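Copper-containing nitrite reductase (Thermus scotoductus, PDB 6HBE) probably catalyses the one-electron reduction of nitrite to nitric oxide, working as a copper-containing homotrimer in denitrification. Local coordinates at residues P209-I221 with G260-A272. Sequence-based numbering, arbitrary orientation.
With CU (copper (II) ion), chain E.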
ATOM      1  N   PRO C 209       8.671   6.982   4.081  1.00 19.99           N
ATOM      2  CA  PRO C 209       8.165   7.808   2.995  1.00 20.36           C
ATOM      3  C   PRO C 209       7.001   7.271   2.156  1.00 20.53           C
ATOM      4  O   PRO C 209       6.482   8.042   1.294  1.00 21.20           O
ATOM      5  CB  PRO C 209       9.414   7.991   2.089  1.00 21.24           C
ATOM      6  CG  PRO C 209      10.551   7.605   2.926  1.00 22.23           C
ATOM      7  CD  PRO C 209      10.005   6.459   3.722  1.00 21.09           C
ATOM      8  N   ASN C 210       6.587   6.010   2.348  1.00 18.40           N
ATOM      9  CA  ASN C 210       5.470   5.416   1.575  1.00 18.42           C
ATOM     10  C   ASN C 210       4.145   5.142   2.308  1.00 18.24           C
ATOM     11  O   ASN C 210       3.090   5.225   1.695  1.00 17.81           O
ATOM     12  CB  ASN C 210       5.926   4.068   0.983  1.00 19.06           C
ATOM     13  CG  ASN C 210       6.809   4.223  -0.240  1.00 19.77           C
ATOM     14  OD1 ASN C 210       6.609   5.124  -1.058  1.00 22.21           O
ATOM     15  ND2 ASN C 210       7.762   3.334  -0.389  1.00 19.20           N
ATOM     16  N   LEU C 211       4.199   4.800   3.597  1.00 17.82           N
ATOM     17  CA  LEU C 211       3.029   4.188   4.283  1.00 19.57           C
ATOM     18  C   LEU C 211       2.280   5.170   5.198  1.00 19.79           C
ATOM     19  O   LEU C 211       2.875   6.115   5.743  1.00 20.18           O
ATOM     20  CB  LEU C 211       3.437   2.947   5.053  1.00 19.78           C
ATOM     21  CG  LEU C 211       4.216   1.949   4.213  1.00 21.32           C
ATOM     22  CD1 LEU C 211       4.751   0.850   5.066  1.00 23.15           C
ATOM     23  CD2 LEU C 211       3.402   1.413   3.013  1.00 21.85           C
ATOM     24  N   THR C 212       0.977   4.940   5.328  1.00 18.21           N
ATOM     25  CA  THR C 212       0.114   5.785   6.175  1.00 17.99           C
ATOM     26  C   THR C 212       0.142   5.188   7.588  1.00 18.04           C
ATOM     27  O   THR C 212       0.417   3.985   7.758  1.00 17.59           O
ATOM     28  CB  THR C 212      -1.301   5.806   5.541  1.00 19.18           C
ATOM     29  OG1 THR C 212      -1.234   6.506   4.278  1.00 18.38           O
ATOM     30  CG2 THR C 212      -2.380   6.446   6.447  1.00 19.23           C
ATOM     31  N   SER C 213      -0.142   6.022   8.586  1.00 17.27           N
ATOM     32  CA  SER C 213      -0.155   5.664  10.017  1.00 17.60           C
ATOM     33  C   SER C 213      -1.495   6.026  10.626  1.00 17.85           C
ATOM     34  O   SER C 213      -2.117   7.010  10.210  1.00 19.30           O
ATOM     35  CB  SER C 213       0.962   6.404  10.758  1.00 17.95           C
ATOM     36  OG  SER C 213       1.048   6.032  12.139  1.00 18.42           O
ATOM     37  N   THR C 214      -1.937   5.250  11.615  1.00 17.82           N
ATOM     38  CA  THR C 214      -3.094   5.587  12.446  1.00 17.63           C
ATOM     39  C   THR C 214      -2.643   5.444  13.901  1.00 16.43           C
ATOM     40  O   THR C 214      -2.719   4.358  14.489  1.00 17.54           O
ATOM     41  CB  THR C 214      -4.371   4.739  12.142  1.00 17.72           C
ATOM     42  OG1 THR C 214      -4.032   3.350  11.999  1.00 17.35           O
ATOM     43  CG2 THR C 214      -5.020   5.215  10.825  1.00 18.44           C
ATOM     44  N   LEU C 215      -2.188   6.551  14.484  1.00 17.37           N
ATOM     45  CA  LEU C 215      -1.604   6.517  15.846  1.00 18.98           C
ATOM     46  C   LEU C 215      -2.681   6.302  16.904  1.00 18.92           C
ATOM     47  O   LEU C 215      -3.750   6.884  16.804  1.00 18.67           O
ATOM     48  CB  LEU C 215      -0.812   7.780  16.173  1.00 19.85           C
ATOM     49  CG  LEU C 215       0.129   7.700  17.381  1.00 20.12           C
ATOM     50  CD1 LEU C 215       1.291   6.771  17.123  1.00 21.21           C
ATOM     51  CD2 LEU C 215       0.677   9.066  17.730  1.00 20.54           C
ATOM     52  N   HIS C 216      -2.385   5.449  17.884  1.00 17.97           N
ATOM     53  CA  HIS C 216      -3.371   4.973  18.873  1.00 19.51           C
ATOM     54  C   HIS C 216      -2.681   4.759  20.236  1.00 18.67           C
ATOM     55  O   HIS C 216      -1.499   4.390  20.262  1.00 19.64           O
ATOM     56  CB  HIS C 216      -4.016   3.672  18.365  1.00 19.34           C
ATOM     57  CG  HIS C 216      -4.879   2.962  19.374  1.00 20.48           C
ATOM     58  ND1 HIS C 216      -6.135   3.410  19.746  1.00 21.54           N
ATOM     59  CD2 HIS C 216      -4.676   1.806  20.053  1.00 21.65           C
ATOM     60  CE1 HIS C 216      -6.659   2.572  20.624  1.00 22.05           C
ATOM     61  NE2 HIS C 216      -5.793   1.586  20.829  1.00 22.31           N
ATOM     62  N   VAL C 217      -3.403   4.969  21.343  1.00 19.53           N
ATOM     63  CA  VAL C 217      -2.938   4.522  22.692  1.00 20.57           C
ATOM     64  C   VAL C 217      -3.947   3.532  23.299  1.00 20.90           C
ATOM     65  O   VAL C 217      -5.108   3.871  23.443  1.00 20.11           O
ATOM     66  CB  VAL C 217      -2.703   5.706  23.691  1.00 22.80           C
ATOM     67  CG1 VAL C 217      -2.323   5.167  25.082  1.00 24.08           C
ATOM     68  CG2 VAL C 217      -1.596   6.609  23.224  1.00 23.92           C
ATOM     69  N   VAL C 218      -3.493   2.306  23.615  1.00 21.49           N
ATOM     70  CA  VAL C 218      -4.356   1.256  24.198  1.00 22.49           C
ATOM     71  C   VAL C 218      -4.724   1.688  25.615  1.00 23.04           C
ATOM     72  O   VAL C 218      -3.838   1.884  26.456  1.00 21.34           O
ATOM     73  CB  VAL C 218      -3.639  -0.120  24.246  1.00 23.21           C
ATOM     74  CG1 VAL C 218      -4.575  -1.226  24.756  1.00 23.29           C
ATOM     75  CG2 VAL C 218      -3.088  -0.496  22.871  1.00 24.67           C
ATOM     76  N   GLY C 219      -6.025   1.861  25.860  1.00 22.82           N
ATOM     77  CA  GLY C 219      -6.527   2.393  27.119  1.00 23.02           C
ATOM     78  C   GLY C 219      -6.737   3.888  27.091  1.00 22.69           C
ATOM     79  O   GLY C 219      -6.996   4.500  28.130  1.00 23.13           O
ATOM     80  N   GLY C 220      -6.626   4.516  25.919  1.00 22.07           N
ATOM     81  CA  GLY C 220      -6.894   5.952  25.818  1.00 20.74           C
ATOM     82  C   GLY C 220      -7.737   6.397  24.635  1.00 21.15           C
ATOM     83  O   GLY C 220      -7.689   5.798  23.560  1.00 20.33           O
ATOM     84  N   ILE C 221      -8.494   7.480  24.817  1.00 20.88           N
ATOM     85  CA  ILE C 221      -9.176   8.181  23.722  1.00 22.87           C
ATOM     86  C   ILE C 221      -8.611   9.582  23.761  1.00 24.66           C
ATOM     87  O   ILE C 221      -8.743  10.247  24.796  1.00 25.00           O
ATOM     88  CB  ILE C 221     -10.730   8.190  23.924  1.00 22.73           C
ATOM     89  CG1 ILE C 221     -11.263   6.753  23.870  1.00 23.93           C
ATOM     90  CG2 ILE C 221     -11.441   9.011  22.863  1.00 23.18           C
ATOM     91  CD1 ILE C 221     -12.750   6.585  24.133  1.00 24.60           C
ATOM     92  N   GLY C 260      -0.553   1.168  35.184  1.00 23.22           N
ATOM     93  CA  GLY C 260      -0.307   0.108  34.230  1.00 22.60           C
ATOM     94  C   GLY C 260       0.197   0.634  32.888  1.00 22.52           C
ATOM     95  O   GLY C 260       0.425   1.831  32.711  1.00 22.49           O
ATOM     96  N   ASP C 261       0.374  -0.282  31.947  1.00 21.55           N
ATOM     97  CA  ASP C 261       0.937   0.061  30.632  1.00 23.11           C
ATOM     98  C   ASP C 261      -0.156   0.577  29.668  1.00 23.57           C
ATOM     99  O   ASP C 261      -1.206  -0.042  29.545  1.00 22.16           O
ATOM    100  CB  ASP C 261       1.627  -1.164  30.021  1.00 24.34           C
ATOM    101  CG  ASP C 261       2.952  -1.494  30.669  1.00 25.25           C
ATOM    102  OD1 ASP C 261       3.420  -0.736  31.569  1.00 26.28           O
ATOM    103  OD2 ASP C 261       3.547  -2.537  30.275  1.00 24.53           O
ATOM    104  N   TYR C 262       0.113   1.712  29.014  1.00 22.43           N
ATOM    105  CA  TYR C 262      -0.731   2.275  27.994  1.00 21.84           C
ATOM    106  C   TYR C 262       0.112   2.269  26.715  1.00 22.38           C
ATOM    107  O   TYR C 262       1.072   3.038  26.602  1.00 22.38           O
ATOM    108  CB  TYR C 262      -1.151   3.709  28.368  1.00 21.86           C
ATOM    109  CG  TYR C 262      -2.103   3.814  29.572  1.00 21.90           C
ATOM    110  CD1 TYR C 262      -1.609   3.864  30.878  1.00 22.33           C
ATOM    111  CD2 TYR C 262      -3.471   3.881  29.393  1.00 21.25           C
ATOM    112  CE1 TYR C 262      -2.473   3.956  31.984  1.00 21.88           C
ATOM    113  CE2 TYR C 262      -4.365   3.954  30.480  1.00 22.39           C
ATOM    114  CZ  TYR C 262      -3.853   4.009  31.778  1.00 22.35           C
ATOM    115  OH  TYR C 262      -4.708   4.108  32.866  1.00 22.40           O
ATOM    116  N   THR C 263      -0.212   1.357  25.800  1.00 22.74           N
ATOM    117  CA  THR C 263       0.665   1.050  24.663  1.00 23.00           C
ATOM    118  C   THR C 263       0.418   2.046  23.510  1.00 21.96           C
ATOM    119  O   THR C 263      -0.714   2.211  23.070  1.00 20.79           O
ATOM    120  CB  THR C 263       0.463  -0.418  24.236  1.00 24.22           C
ATOM    121  OG1 THR C 263       0.953  -1.275  25.270  1.00 25.44           O
ATOM    122  CG2 THR C 263       1.196  -0.747  22.959  1.00 26.31           C
ATOM    123  N   LEU C 264       1.491   2.639  23.001  1.00 19.73           N
ATOM    124  CA  LEU C 264       1.455   3.528  21.827  1.00 20.25           C
ATOM    125  C   LEU C 264       1.724   2.686  20.577  1.00 21.49           C
ATOM    126  O   LEU C 264       2.725   1.936  20.513  1.00 19.60           O
ATOM    127  CB  LEU C 264       2.543   4.597  21.963  1.00 22.78           C
ATOM    128  CG  LEU C 264       2.684   5.612  20.837  1.00 25.09           C
ATOM    129  CD1 LEU C 264       1.494   6.577  20.888  1.00 25.15           C
ATOM    130  CD2 LEU C 264       4.016   6.371  20.918  1.00 28.70           C
ATOM    131  N   VAL C 265       0.864   2.813  19.572  1.00 20.18           N
ATOM    132  CA  VAL C 265       0.940   1.911  18.412  1.00 22.12           C
ATOM    133  C   VAL C 265       0.270   2.575  17.204  1.00 20.58           C
ATOM    134  O   VAL C 265      -0.624   3.474  17.354  1.00 20.03           O
ATOM    135  CB  VAL C 265       0.317   0.522  18.767  1.00 22.63           C
ATOM    136  CG1 VAL C 265      -1.187   0.610  18.944  1.00 23.71           C
ATOM    137  CG2 VAL C 265       0.691  -0.576  17.755  1.00 23.10           C
ATOM    138  N   THR C 266       0.713   2.157  16.017  1.00 19.20           N
ATOM    139  CA  THR C 266      -0.028   2.433  14.780  1.00 18.11           C
ATOM    140  C   THR C 266      -1.000   1.291  14.525  1.00 19.50           C
ATOM    141  O   THR C 266      -0.629   0.100  14.534  1.00 18.85           O
ATOM    142  CB  THR C 266       0.855   2.661  13.505  1.00 17.48           C
ATOM    143  OG1 THR C 266      -0.002   2.693  12.358  1.00 16.01           O
ATOM    144  CG2 THR C 266       1.903   1.554  13.302  1.00 17.58           C
ATOM    145  N   HIS C 267      -2.246   1.627  14.219  1.00 18.48           N
ATOM    146  CA  HIS C 267      -3.260   0.584  13.970  1.00 17.85           C
ATOM    147  C   HIS C 267      -3.190  -0.016  12.533  1.00 17.56           C
ATOM    148  O   HIS C 267      -3.998  -0.855  12.182  1.00 17.48           O
ATOM    149  CB  HIS C 267      -4.672   1.050  14.366  1.00 18.36           C
ATOM    150  CG  HIS C 267      -5.317   0.151  15.387  1.00 18.86           C
ATOM    151  ND1 HIS C 267      -5.916  -1.040  15.059  1.00 18.34           N
ATOM    152  CD2 HIS C 267      -5.391   0.249  16.743  1.00 19.74           C
ATOM    153  CE1 HIS C 267      -6.365  -1.623  16.160  1.00 19.83           C
ATOM    154  NE2 HIS C 267      -6.051  -0.865  17.194  1.00 19.73           N
ATOM    155  N   VAL C 268      -2.192   0.405  11.737  1.00 16.43           N
ATOM    156  CA  VAL C 268      -1.848  -0.251  10.485  1.00 17.73           C
ATOM    157  C   VAL C 268      -0.954  -1.437  10.916  1.00 17.29           C
ATOM    158  O   VAL C 268       0.305  -1.294  11.063  1.00 18.48           O
ATOM    159  CB  VAL C 268      -1.117   0.692   9.497  1.00 17.56           C
ATOM    160  CG1 VAL C 268      -0.763  -0.053   8.206  1.00 17.84           C
ATOM    161  CG2 VAL C 268      -1.986   1.915   9.200  1.00 18.18           C
ATOM    162  N   PHE C 269      -1.606  -2.564  11.183  1.00 17.59           N
ATOM    163  CA  PHE C 269      -0.961  -3.633  11.992  1.00 17.98           C
ATOM    164  C   PHE C 269       0.148  -4.390  11.254  1.00 18.98           C
ATOM    165  O   PHE C 269       1.030  -4.913  11.918  1.00 18.43           O
ATOM    166  CB  PHE C 269      -1.999  -4.596  12.604  1.00 18.98           C
ATOM    167  CG  PHE C 269      -2.575  -4.170  13.946  1.00 18.49           C
ATOM    168  CD1 PHE C 269      -2.135  -3.035  14.650  1.00 20.68           C
ATOM    169  CD2 PHE C 269      -3.569  -4.934  14.519  1.00 19.17           C
ATOM    170  CE1 PHE C 269      -2.685  -2.680  15.882  1.00 20.03           C
ATOM    171  CE2 PHE C 269      -4.111  -4.600  15.765  1.00 20.53           C
ATOM    172  CZ  PHE C 269      -3.672  -3.479  16.452  1.00 18.73           C
ATOM    173  N   GLY C 270       0.168  -4.354   9.911  1.00 18.00           N
ATOM    174  CA  GLY C 270       1.322  -4.852   9.157  1.00 19.64           C
ATOM    175  C   GLY C 270       2.589  -4.002   9.255  1.00 20.08           C
ATOM    176  O   GLY C 270       3.664  -4.451   8.831  1.00 22.18           O
ATOM    177  N   THR C 271       2.476  -2.773   9.790  1.00 18.58           N
ATOM    178  CA  THR C 271       3.626  -1.949  10.162  1.00 18.55           C
ATOM    179  C   THR C 271       3.932  -1.956  11.685  1.00 18.49           C
ATOM    180  O   THR C 271       5.101  -1.883  12.077  1.00 19.49           O
ATOM    181  CB  THR C 271       3.477  -0.509   9.677  1.00 19.20           C
ATOM    182  OG1 THR C 271       2.426   0.188  10.387  1.00 19.32           O
ATOM    183  CG2 THR C 271       3.227  -0.480   8.165  1.00 19.56           C
ATOM    184  N   ALA C 272       2.903  -2.081  12.551  1.00 17.89           N
ATOM    185  CA  ALA C 272       3.148  -2.246  14.009  1.00 17.67           C
ATOM    186  C   ALA C 272       3.990  -3.488  14.275  1.00 17.29           C
ATOM    187  O   ALA C 272       4.888  -3.478  15.108  1.00 19.23           O
ATOM    188  CB  ALA C 272       1.842  -2.376  14.771  1.00 17.44           C
TER
HETATM  189 CU    CU E 501      -6.667  -1.378  19.095  1.00 22.07          CU
HETATM  190  O   HOH W   1       1.696   2.772  10.029  1.00 18.69           O
HETATM  191  O   HOH W   2      -5.926  -1.331  20.931  1.00 28.92           O
HETATM  192  O   HOH W   3      -4.235  -0.258  28.663  1.00 23.28           O
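H216 carries its imidazole with CG anti to the backbone N (chi1 171°), whereas H267 has the unusual chi1 of -122°, and these settings bring the two rings together on one face of the strand pair. They form a T-shaped stack, centroids 5.1 Å apart and planes at 80°, with the CD2 edge of H267 directed at the face of H216; V265 CG1 packs against the edge of H216. H267 NE2 binds the copper ion at 2.1 Å, and H80 and H114 of a neighbouring subunit, with a water, complete its coordination. That water lies 2.9 Å from H216 NE2 and is hydrogen-bonded to it, while ND1 on the same ring bonds to the carbonyl of Q239. This is the intersubunit type 2 copper site, the place of nitrite reduction in this enzyme family, here built on antiparallel strands 213-217 and 260-266 of a cupredoxin domain. H216 and V265 are a hydrogen-bonded pair, joined through both N-H groups. Beyond them V218 N donates to T263 O at 2.8 Å from within a type II turn, V217 to G220, whose G219 O meets the edge of the Y262 ring. On the opposite face, L215 CD1 touches L264 CD1 at 3.8 Å. Where the second strand ends, T266 OG1 accepts a nearly straight bond from T214 N (3.3 Å) and another from V268 N, an ST turn with the copper ligand H267 at its centre. A water bridges the same hydroxyl to T212 O and T271 OG1. A valine in place of T266 would probably leave T214 N and V268 N without this acceptor and loosen the turn that carries H267. T271 OG1 also reaches V268 O on a lone pair (2.7 Å), and its CG2 packs on L211 CD1.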